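Local coordinates for protein aromatic amino acid aminotransferase I (Candida albicans WO-1, PDB 6HNU) that probably transfers the amino group of aromatic L-amino acids to 2-oxoglutarate, giving aromatic oxo-acids and L-glutamate, with pyridoxal 5'-phosphate as cofactor, at residues B[61-66]-B[73-78]; B[107-112]-B[320-325]; B[134-139]-B[316-321]; B[270-275]-B[352-357]. All blocks are in the same frame, centred on the assembly; numbering follows the deposited sequence.

Interaction 1. Residues B[61-66]-B[73-78]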
# COMPACT_ATOMS: atom_id res chain seq x y z
N ASP B 61 1.19 -7.69 23.62
CA ASP B 61 0.76 -7.26 24.96
C ASP B 61 0.13 -5.89 24.79
O ASP B 61 0.77 -5.02 24.16
CB ASP B 61 1.95 -7.24 25.91
CG ASP B 61 2.46 -8.61 26.29
OD1 ASP B 61 1.85 -9.65 25.86
OD2 ASP B 61 3.47 -8.61 27.02
N ILE B 62 -1.11 -5.74 25.27
CA ILE B 62 -1.95 -4.53 25.07
C ILE B 62 -2.56 -4.13 26.40
O ILE B 62 -2.67 -4.95 27.31
CB ILE B 62 -3.00 -4.81 23.99
CG1 ILE B 62 -4.12 -5.73 24.49
CG2 ILE B 62 -2.29 -5.37 22.76
CD1 ILE B 62 -5.15 -6.09 23.42
N PRO B 63 -2.97 -2.85 26.55
CA PRO B 63 -3.64 -2.41 27.78
C PRO B 63 -5.07 -2.95 27.90
O PRO B 63 -5.59 -3.49 26.90
CB PRO B 63 -3.56 -0.87 27.70
CG PRO B 63 -3.47 -0.58 26.22
CD PRO B 63 -2.68 -1.73 25.63
N THR B 64 -5.67 -2.81 29.10
CA THR B 64 -6.97 -3.44 29.45
C THR B 64 -8.02 -2.37 29.69
O THR B 64 -7.81 -1.42 30.43
CB THR B 64 -6.83 -4.40 30.65
OG1 THR B 64 -6.32 -3.66 31.76
CG2 THR B 64 -5.92 -5.56 30.32
N PRO B 65 -9.21 -2.49 29.05
CA PRO B 65 -10.31 -1.61 29.36
C PRO B 65 -10.60 -1.72 30.85
O PRO B 65 -10.47 -2.82 31.40
CB PRO B 65 -11.46 -2.14 28.53
CG PRO B 65 -10.81 -2.94 27.41
CD PRO B 65 -9.56 -3.50 28.04
N SER B 66 -11.01 -0.62 31.49
CA SER B 66 -11.45 0.61 30.87
C SER B 66 -10.33 1.67 30.85
O SER B 66 -10.67 2.86 30.67
CB SER B 66 -12.69 1.13 31.57
OG SER B 66 -13.75 0.21 31.39
N ALA B 73 -1.02 4.83 30.45
CA ALA B 73 -0.49 4.10 31.63
C ALA B 73 0.45 2.99 31.16
O ALA B 73 0.20 2.32 30.16
CB ALA B 73 -1.61 3.56 32.48
N PRO B 74 1.53 2.68 31.92
CA PRO B 74 2.39 1.55 31.60
C PRO B 74 1.56 0.27 31.36
O PRO B 74 0.62 -0.01 32.09
CB PRO B 74 3.30 1.41 32.84
CG PRO B 74 3.32 2.80 33.43
CD PRO B 74 1.93 3.35 33.17
N ILE B 75 1.90 -0.47 30.30
CA ILE B 75 1.22 -1.74 29.95
C ILE B 75 1.90 -2.84 30.74
O ILE B 75 2.92 -3.35 30.26
CB ILE B 75 1.28 -1.99 28.43
CG1 ILE B 75 0.68 -0.79 27.69
CG2 ILE B 75 0.62 -3.31 28.06
CD1 ILE B 75 1.06 -0.76 26.23
N GLU B 76 1.40 -3.08 31.94
CA GLU B 76 1.97 -4.06 32.90
C GLU B 76 0.89 -4.42 33.91
O GLU B 76 -0.10 -3.64 34.03
CB GLU B 76 3.23 -3.48 33.56
CG GLU B 76 2.99 -2.17 34.28
CD GLU B 76 4.24 -1.49 34.82
OE1 GLU B 76 5.37 -1.79 34.34
OE2 GLU B 76 4.08 -0.63 35.72
N GLY B 77 1.07 -5.55 34.59
CA GLY B 77 0.16 -6.07 35.63
C GLY B 77 -1.25 -6.19 35.12
O GLY B 77 -1.46 -6.79 34.03
N GLU B 78 -2.17 -5.55 35.83
CA GLU B 78 -3.62 -5.61 35.53
C GLU B 78 -3.90 -4.85 34.22
O GLU B 78 -4.92 -5.15 33.62
CB GLU B 78 -4.42 -5.14 36.75
CG GLU B 78 -4.48 -6.22 37.84
CD GLU B 78 -4.95 -7.59 37.37
OE1 GLU B 78 -6.15 -7.74 37.04
OE2 GLU B 78 -4.11 -8.51 37.32

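Interaction 2. Residues B[107-112]-B[320-325]. Unlike the reference sequence in segment 107-112: L111 (reference Ser).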
# COMPACT_ATOMS: atom_id res chain seq x y z
N SER B 107 -9.42 -11.84 -0.28
CA SER B 107 -10.32 -10.82 -0.88
C SER B 107 -9.74 -9.43 -0.61
O SER B 107 -9.36 -9.14 0.57
CB SER B 107 -11.72 -10.92 -0.34
OG SER B 107 -12.49 -9.80 -0.77
N THR B 108 -9.70 -8.58 -1.63
CA THR B 108 -9.17 -7.19 -1.50
C THR B 108 -10.18 -6.32 -0.73
O THR B 108 -9.80 -5.24 -0.30
CB THR B 108 -8.78 -6.64 -2.89
OG1 THR B 108 -7.52 -7.21 -3.27
CG2 THR B 108 -8.64 -5.14 -2.91
N PHE B 109 -11.44 -6.74 -0.58
CA PHE B 109 -12.45 -5.98 0.21
C PHE B 109 -11.98 -5.92 1.68
O PHE B 109 -12.21 -4.91 2.33
CB PHE B 109 -13.83 -6.64 0.16
CG PHE B 109 -14.57 -6.43 -1.13
CD1 PHE B 109 -14.30 -7.21 -2.24
CD2 PHE B 109 -15.59 -5.50 -1.21
CE1 PHE B 109 -15.02 -7.05 -3.41
CE2 PHE B 109 -16.31 -5.35 -2.38
CZ PHE B 109 -15.99 -6.10 -3.49
N GLY B 110 -11.36 -7.00 2.16
CA GLY B 110 -10.78 -7.11 3.51
C GLY B 110 -11.14 -8.43 4.16
O GLY B 110 -11.99 -9.17 3.59
N LEU B 111 -10.51 -8.77 5.28
CA LEU B 111 -10.81 -10.05 5.98
C LEU B 111 -12.14 -9.92 6.73
O LEU B 111 -12.37 -8.90 7.36
CB LEU B 111 -9.65 -10.38 6.90
CG LEU B 111 -8.35 -10.73 6.17
CD1 LEU B 111 -7.14 -10.49 7.07
CD2 LEU B 111 -8.39 -12.15 5.62
N PRO B 112 -13.02 -10.96 6.73
CA PRO B 112 -14.40 -10.82 7.22
C PRO B 112 -14.55 -10.39 8.69
O PRO B 112 -15.43 -9.55 8.98
CB PRO B 112 -15.07 -12.22 7.04
CG PRO B 112 -14.06 -13.07 6.29
CD PRO B 112 -12.76 -12.30 6.17
N ARG B 320 -15.31 -0.08 -7.31
CA ARG B 320 -14.26 0.49 -8.17
C ARG B 320 -12.95 0.70 -7.37
O ARG B 320 -11.87 0.48 -7.95
CB ARG B 320 -14.72 1.80 -8.81
CG ARG B 320 -15.86 1.62 -9.81
CD ARG B 320 -15.42 0.95 -11.10
NE ARG B 320 -15.55 -0.51 -11.09
CZ ARG B 320 -15.15 -1.32 -12.07
NH1 ARG B 320 -15.39 -2.62 -11.96
NH2 ARG B 320 -14.57 -0.84 -13.17
N TYR B 321 -13.02 1.13 -6.13
CA TYR B 321 -11.82 1.13 -5.26
C TYR B 321 -11.23 -0.29 -5.16
O TYR B 321 -10.01 -0.41 -5.16
CB TYR B 321 -12.13 1.62 -3.85
CG TYR B 321 -12.24 3.11 -3.67
CD1 TYR B 321 -13.44 3.78 -3.88
CD2 TYR B 321 -11.19 3.83 -3.12
CE1 TYR B 321 -13.58 5.13 -3.60
CE2 TYR B 321 -11.31 5.20 -2.87
CZ TYR B 321 -12.51 5.85 -3.09
OH TYR B 321 -12.66 7.18 -2.79
N VAL B 322 -12.05 -1.33 -4.98
CA VAL B 322 -11.54 -2.72 -4.82
C VAL B 322 -10.79 -3.13 -6.10
O VAL B 322 -9.65 -3.60 -6.01
CB VAL B 322 -12.68 -3.69 -4.46
CG1 VAL B 322 -12.16 -5.12 -4.47
CG2 VAL B 322 -13.29 -3.34 -3.10
N ARG B 323 -11.34 -2.86 -7.28
CA ARG B 323 -10.65 -3.14 -8.57
C ARG B 323 -9.29 -2.45 -8.58
O ARG B 323 -8.29 -3.08 -8.96
CB ARG B 323 -11.52 -2.66 -9.73
CG ARG B 323 -12.86 -3.37 -9.80
CD ARG B 323 -12.72 -4.85 -10.18
NE ARG B 323 -12.52 -5.79 -9.08
CZ ARG B 323 -13.45 -6.29 -8.28
NH1 ARG B 323 -14.72 -5.93 -8.37
NH2 ARG B 323 -13.11 -7.18 -7.35
N LEU B 324 -9.22 -1.19 -8.18
CA LEU B 324 -7.94 -0.46 -8.16
C LEU B 324 -7.01 -1.10 -7.13
O LEU B 324 -5.83 -1.38 -7.48
CB LEU B 324 -8.17 1.01 -7.85
CG LEU B 324 -6.91 1.85 -7.63
CD1 LEU B 324 -5.98 1.81 -8.83
CD2 LEU B 324 -7.31 3.29 -7.34
N HIS B 325 -7.51 -1.37 -5.92
CA HIS B 325 -6.69 -1.99 -4.85
C HIS B 325 -6.05 -3.31 -5.32
O HIS B 325 -4.89 -3.54 -4.98
CB HIS B 325 -7.51 -2.19 -3.59
CG HIS B 325 -7.68 -0.96 -2.77
ND1 HIS B 325 -8.53 -0.95 -1.71
CD2 HIS B 325 -7.07 0.25 -2.79
CE1 HIS B 325 -8.45 0.23 -1.11
NE2 HIS B 325 -7.60 0.97 -1.73
O HOH W 1 -10.06 -2.56 -0.28

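Interaction 3. Residues B[134-139]-B[316-321]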
# COMPACT_ATOMS: atom_id res chain seq x y z
N ASP B 134 -21.26 0.35 2.45
CA ASP B 134 -20.30 -0.69 2.84
C ASP B 134 -19.02 -0.04 3.34
O ASP B 134 -18.91 1.20 3.31
CB ASP B 134 -20.03 -1.67 1.69
CG ASP B 134 -19.78 -3.09 2.18
OD1 ASP B 134 -19.99 -3.38 3.39
OD2 ASP B 134 -19.37 -3.88 1.35
N VAL B 135 -18.14 -0.90 3.84
CA VAL B 135 -16.75 -0.56 4.20
C VAL B 135 -15.83 -1.53 3.47
O VAL B 135 -16.15 -2.73 3.36
CB VAL B 135 -16.57 -0.61 5.72
CG1 VAL B 135 -17.47 0.40 6.39
CG2 VAL B 135 -16.86 -1.98 6.27
N ILE B 136 -14.70 -1.01 3.01
CA ILE B 136 -13.56 -1.80 2.48
C ILE B 136 -12.31 -1.34 3.23
O ILE B 136 -12.29 -0.23 3.78
CB ILE B 136 -13.44 -1.63 0.95
CG1 ILE B 136 -13.22 -0.17 0.52
CG2 ILE B 136 -14.68 -2.25 0.28
CD1 ILE B 136 -12.83 0.03 -0.94
N VAL B 137 -11.32 -2.19 3.27
CA VAL B 137 -10.04 -1.86 3.93
C VAL B 137 -9.23 -0.93 3.02
O VAL B 137 -9.40 -0.91 1.76
CB VAL B 137 -9.28 -3.13 4.32
CG1 VAL B 137 -10.08 -3.90 5.34
CG2 VAL B 137 -8.90 -3.99 3.11
N SER B 138 -8.40 -0.13 3.67
CA SER B 138 -7.31 0.67 3.06
C SER B 138 -6.03 0.39 3.83
O SER B 138 -6.10 -0.22 4.92
CB SER B 138 -7.65 2.13 3.10
OG SER B 138 -7.45 2.63 4.41
N VAL B 139 -4.90 0.86 3.31
CA VAL B 139 -3.63 0.83 4.08
C VAL B 139 -3.37 2.21 4.68
O VAL B 139 -2.18 2.57 4.94
CB VAL B 139 -2.48 0.27 3.22
CG1 VAL B 139 -2.80 -1.15 2.79
CG2 VAL B 139 -2.19 1.11 1.99
N ASP B 316 -21.51 0.41 -4.95
CA ASP B 316 -21.03 0.47 -6.34
C ASP B 316 -19.80 1.38 -6.51
O ASP B 316 -19.04 1.10 -7.45
CB ASP B 316 -22.12 0.89 -7.31
CG ASP B 316 -23.23 -0.14 -7.42
OD1 ASP B 316 -22.99 -1.33 -7.07
OD2 ASP B 316 -24.33 0.29 -7.75
N LEU B 317 -19.58 2.38 -5.67
CA LEU B 317 -18.33 3.19 -5.79
C LEU B 317 -17.18 2.42 -5.11
O LEU B 317 -16.10 2.37 -5.70
CB LEU B 317 -18.52 4.59 -5.19
CG LEU B 317 -19.66 5.43 -5.78
CD1 LEU B 317 -19.71 6.82 -5.13
CD2 LEU B 317 -19.56 5.57 -7.30
N LEU B 318 -17.43 1.80 -3.96
CA LEU B 318 -16.42 1.01 -3.21
C LEU B 318 -15.91 -0.13 -4.10
O LEU B 318 -14.72 -0.42 -4.03
CB LEU B 318 -16.99 0.46 -1.89
CG LEU B 318 -17.18 1.46 -0.77
CD1 LEU B 318 -17.34 0.78 0.58
CD2 LEU B 318 -16.05 2.42 -0.70
N GLU B 319 -16.77 -0.71 -4.96
CA GLU B 319 -16.37 -1.80 -5.86
C GLU B 319 -15.26 -1.32 -6.81
O GLU B 319 -14.35 -2.11 -7.06
CB GLU B 319 -17.59 -2.38 -6.57
CG GLU B 319 -17.24 -3.57 -7.46
CD GLU B 319 -16.79 -3.15 -8.85
OE1 GLU B 319 -17.07 -1.98 -9.21
OE2 GLU B 319 -16.10 -3.97 -9.53
N ARG B 320 -15.31 -0.08 -7.31
CA ARG B 320 -14.26 0.49 -8.17
C ARG B 320 -12.95 0.70 -7.37
O ARG B 320 -11.87 0.48 -7.95
CB ARG B 320 -14.72 1.80 -8.81
CG ARG B 320 -15.86 1.62 -9.81
CD ARG B 320 -15.42 0.95 -11.10
NE ARG B 320 -15.55 -0.51 -11.09
CZ ARG B 320 -15.15 -1.32 -12.07
NH1 ARG B 320 -15.39 -2.62 -11.96
NH2 ARG B 320 -14.57 -0.84 -13.17
N TYR B 321 -13.02 1.13 -6.13
CA TYR B 321 -11.82 1.13 -5.26
C TYR B 321 -11.23 -0.29 -5.16
O TYR B 321 -10.01 -0.41 -5.16
CB TYR B 321 -12.13 1.62 -3.85
CG TYR B 321 -12.24 3.11 -3.67
CD1 TYR B 321 -13.44 3.78 -3.88
CD2 TYR B 321 -11.19 3.83 -3.12
CE1 TYR B 321 -13.58 5.13 -3.60
CE2 TYR B 321 -11.31 5.20 -2.87
CZ TYR B 321 -12.51 5.85 -3.09
OH TYR B 321 -12.66 7.18 -2.79

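Interaction 4. Residues B[270-275]-B[352-357]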
# COMPACT_ATOMS: atom_id res chain seq x y z
N HIS B 270 -19.53 11.41 30.77
CA HIS B 270 -19.56 10.51 31.96
C HIS B 270 -19.74 9.05 31.55
O HIS B 270 -19.53 8.20 32.43
CB HIS B 270 -20.68 10.94 32.94
CG HIS B 270 -20.56 12.35 33.43
ND1 HIS B 270 -21.63 13.24 33.39
CD2 HIS B 270 -19.51 13.04 33.95
CE1 HIS B 270 -21.24 14.41 33.87
NE2 HIS B 270 -19.95 14.31 34.22
N ASP B 271 -20.14 8.75 30.30
CA ASP B 271 -20.42 7.34 29.87
C ASP B 271 -20.51 7.21 28.34
O ASP B 271 -20.44 8.23 27.64
CB ASP B 271 -21.68 6.82 30.55
CG ASP B 271 -22.87 7.75 30.39
OD1 ASP B 271 -22.97 8.40 29.34
OD2 ASP B 271 -23.68 7.84 31.32
N HIS B 272 -20.73 6.00 27.84
CA HIS B 272 -20.68 5.70 26.39
C HIS B 272 -21.76 6.50 25.66
O HIS B 272 -21.49 6.99 24.54
CB HIS B 272 -20.74 4.20 26.12
CG HIS B 272 -19.52 3.46 26.56
ND1 HIS B 272 -19.33 2.13 26.28
CD2 HIS B 272 -18.41 3.85 27.20
CE1 HIS B 272 -18.20 1.72 26.80
NE2 HIS B 272 -17.58 2.76 27.34
N ASP B 273 -22.94 6.64 26.28
CA ASP B 273 -24.08 7.38 25.68
C ASP B 273 -23.76 8.87 25.52
O ASP B 273 -24.05 9.38 24.44
CB ASP B 273 -25.36 7.22 26.50
CG ASP B 273 -25.95 5.82 26.43
OD1 ASP B 273 -25.81 5.15 25.35
OD2 ASP B 273 -26.54 5.41 27.45
N GLU B 274 -23.25 9.53 26.55
CA GLU B 274 -22.87 10.97 26.51
C GLU B 274 -21.79 11.12 25.44
O GLU B 274 -21.84 12.08 24.67
CB GLU B 274 -22.35 11.51 27.84
CG GLU B 274 -23.44 11.77 28.87
CD GLU B 274 -23.01 12.53 30.11
OE1 GLU B 274 -21.81 12.83 30.28
OE2 GLU B 274 -23.89 12.83 30.92
N PHE B 275 -20.84 10.19 25.40
CA PHE B 275 -19.72 10.27 24.42
C PHE B 275 -20.29 10.31 23.00
O PHE B 275 -19.96 11.27 22.27
CB PHE B 275 -18.75 9.12 24.60
CG PHE B 275 -17.69 9.03 23.54
CD1 PHE B 275 -16.70 9.99 23.45
CD2 PHE B 275 -17.69 7.99 22.61
CE1 PHE B 275 -15.68 9.87 22.51
CE2 PHE B 275 -16.68 7.87 21.67
CZ PHE B 275 -15.68 8.83 21.62
N TYR B 352 -13.28 -0.47 23.08
CA TYR B 352 -12.77 0.48 22.05
C TYR B 352 -13.37 1.85 22.40
O TYR B 352 -12.67 2.86 22.36
CB TYR B 352 -13.12 0.01 20.64
CG TYR B 352 -12.50 0.84 19.55
CD1 TYR B 352 -11.13 1.10 19.56
CD2 TYR B 352 -13.25 1.32 18.48
CE1 TYR B 352 -10.55 1.87 18.57
CE2 TYR B 352 -12.67 2.08 17.48
CZ TYR B 352 -11.31 2.31 17.50
OH TYR B 352 -10.71 3.10 16.55
N LEU B 353 -14.66 1.89 22.73
CA LEU B 353 -15.28 3.16 23.18
C LEU B 353 -14.51 3.68 24.40
O LEU B 353 -14.29 4.88 24.45
CB LEU B 353 -16.76 2.94 23.46
CG LEU B 353 -17.64 2.74 22.24
CD1 LEU B 353 -19.06 2.38 22.68
CD2 LEU B 353 -17.65 3.97 21.33
N ASP B 354 -14.16 2.82 25.37
CA ASP B 354 -13.40 3.29 26.55
C ASP B 354 -12.10 3.95 26.06
O ASP B 354 -11.63 4.96 26.67
CB ASP B 354 -13.09 2.16 27.53
CG ASP B 354 -14.28 1.52 28.23
OD1 ASP B 354 -15.27 2.21 28.48
OD2 ASP B 354 -14.15 0.33 28.60
N TRP B 355 -11.46 3.33 25.08
CA TRP B 355 -10.18 3.83 24.54
C TRP B 355 -10.40 5.22 23.94
O TRP B 355 -9.59 6.14 24.22
CB TRP B 355 -9.59 2.84 23.54
CG TRP B 355 -8.33 3.36 22.94
CD1 TRP B 355 -8.19 4.05 21.77
CD2 TRP B 355 -7.04 3.29 23.54
NE1 TRP B 355 -6.87 4.34 21.56
CE2 TRP B 355 -6.14 3.91 22.63
CE3 TRP B 355 -6.53 2.69 24.70
CZ2 TRP B 355 -4.77 3.96 22.86
CZ3 TRP B 355 -5.17 2.75 24.92
CH2 TRP B 355 -4.30 3.38 24.03
N LEU B 356 -11.43 5.37 23.13
CA LEU B 356 -11.76 6.66 22.45
C LEU B 356 -12.15 7.73 23.48
O LEU B 356 -11.79 8.91 23.28
CB LEU B 356 -12.87 6.41 21.43
CG LEU B 356 -12.54 5.37 20.37
CD1 LEU B 356 -13.73 5.21 19.45
CD2 LEU B 356 -11.28 5.72 19.58
N ILE B 357 -12.75 7.34 24.62
CA ILE B 357 -13.13 8.30 25.69
C ILE B 357 -11.86 8.74 26.44
O ILE B 357 -11.73 9.93 26.76
CB ILE B 357 -14.21 7.64 26.58
CG1 ILE B 357 -15.55 7.63 25.84
CG2 ILE B 357 -14.31 8.32 27.94
CD1 ILE B 357 -16.51 6.61 26.36

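Interaction 1. Residues B[61-66]-B[73-78]
I75 reaches back from the long connection of a beta hairpin to lie against the end of its first strand, at I62 and P63. The antiparallel strands 57-62 and 81-86 form this hairpin, and the segment 73-78 belongs to the loop that joins them. The two branches of I75 divide the work. CG2, anti to the backbone N, rests on the strand backbone, 3.7 Å from I62 C, while CD1 meets the proline ring at its CD, 3.9 Å away, the side chains of I75 and P63 crossing obliquely. I75 is the centre of an inverse gamma turn, and its side chain points toward the strand end. The I62 side chain points away from this contact and packs on L343 and W347 of helix 334-377, so the strand end has the loop and that helix as partners.

D61 is turned to T82 of the partner strand and forms a hydrogen bond there. It also pairs in an antiparallel ladder with a strand of the second subunit, and I75 packs on E56 of that subunit. Farther along, the T64 backbone N is hydrogen-bonded to N79 OD1. A last bond is less certain, since T64 and E78 each have a second conformer: in those described, T64 OG1 donates to E78 O at 2.8 Å, tilted 17° from the carbonyl plane.

Interaction 2. Residues B[107-112]-B[320-325]
T108 and F109 hold the two central positions of a type I beta turn, S107 to G110, laid against helix 315-327 so that T108 CA comes within 6.1 Å of V322 CA. The turn is braced from within by an ST turn, in which S107 OG accepts from the F109 backbone N.

V322 is the residue that both turn residues meet. Its CG2 stands over the centre of the F109 ring in a CH-pi contact, 3.6 Å from the centroid and 11° off the normal. CG1, anti to the backbone N at chi1 173°, lies over the same ring nearer its rim, 3.6 Å from F109 CE1. The two side chains cross at about a right angle, with both methyls of V322 on the ring. T108 turns its methyl to the helix instead: CG2 is 3.2 Å from H325 CB, an unusually short approach, and 3.6 Å from V322 O. Its hydroxyl is taken by the carbonyl of Q330.

No direct hydrogen bond crosses the contact. A water fills that role, donating to T108 O at 2.7 Å and lying in the plane of the H325 ring at its edge, 2.6 Å from ND1. E143 holds the other ring nitrogen, NE2, so H325 is gripped at both and its rotation is fixed. T108 lies about 7 Å, side chain to ligand, from the bound phenylalanine. The contact thus sets a methyl-and-ring surface beside one water-bridged polar link, which gives the carbonyl of the buried residue T108 a hydrogen-bond partner close to the substrate pocket.

Interaction 3. Residues B[134-139]-B[316-321]
I136 and L318 form an apolar strand-on-helix contact at the edge of the large mixed sheet, where the outermost strand 133-138 carries helix 315-327. The strand order, with 309-314 antiparallel to both its neighbours, is that of the fold type I large domain of pyridoxal-phosphate enzymes. Strand and helix run nearly parallel, 11° between their directions, with axes 8.8 Å apart.

The side chains of I136 and L318 slide past each other in opposite directions. The L318 methyls straddle the isoleucine: CD2 lies 4.0 Å from I136 CD1, and CD1 lies 4.0 Å from I136 CG2. CD1 also reaches the strand backbone, with D134 O only 3.2 Å away, so the leucine tip is pressed close to the peptide between D134 and V135. A chi1 of 60° directs I136 CG1 to L318 CD2. I136 CD1 ends 3.4 Å from the CB of Y321, one helical turn beyond L318, the two side chains meeting at about a right angle; the Y321 hydroxyl is bonded to T148.

The carboxylate of D134, whose CB and O meet L318, turns to K119 of helix 112-126. E319 and R320 pair with each other along the helix, apart from the strand: R320 grips side-on, NE to OE1 at 2.8 Å and NH1 to OE2 at 2.9 Å, and E319 also pairs with R323. On one flank the strand is hydrogen-bonded to 309-314, whose I311 touches I136, L318 and Y321; V135 and V137 pack on helix 112-126, and F152 of helix 141-152 touches Y321.

Interaction 4. Residues B[270-275]-B[352-357]
H272 and D354 supply the polar link between the start of helix 272-278 and the long helix 334-377. H272 NE2 donates to D354 OD1 at 2.6 Å, the oxygen lying in the ring plane but the donor approaching from above the carboxylate, 43° out of its plane. The other oxygen of D354, OD2, is bonded to S66 OG.

There are two CH-pi contacts, one on each aromatic ring of the short helix. L353 CB sits over the centre of the imidazole, 3.9 Å from its centroid, and I357 CG1 lies over the F275 ring, offset toward the rim and 3.4 Å from F275 CG.

Apolar contacts extend the F275 side. Chi1 of 173° directs its CG toward helix 334-377; the ring meets L353 CD2 at its edge and L356 CB near its CZ. Separately, I357 CD1 comes close to H272 CD2, at 3.5 Å.

D271, the N-cap of the short helix, accepts from E274 N at 3.0 Å; apart from this, E274 OE1 accepts from H270 N, just before the cap. The imidazole is held at its edge by the carboxylate and over one face by L353 CB, and the nearby carboxylate would probably favour its protonated form.

In the fold
Interactions 2 and 3 share helix 315-327 and lie side by side, both buried, with F109 O hydrogen-bonded to V137 N between them; they are largely apolar, interaction 2 adding a bridging water near the substrate pocket. Interactions 1 and 4 are partly buried, and each adds one direct side-chain hydrogen bond to apolar packing, the one in interaction 1 being less certain. They touch each other through D354 and where P63 packs on W355, so the hairpin connection and helix 334-377 meet. Both border the second subunit, interaction 1 more extensively. Nearest atoms of interactions 3 and 4 are about 12 Å apart, though helices 315-327 and 334-377 follow each other in the chain.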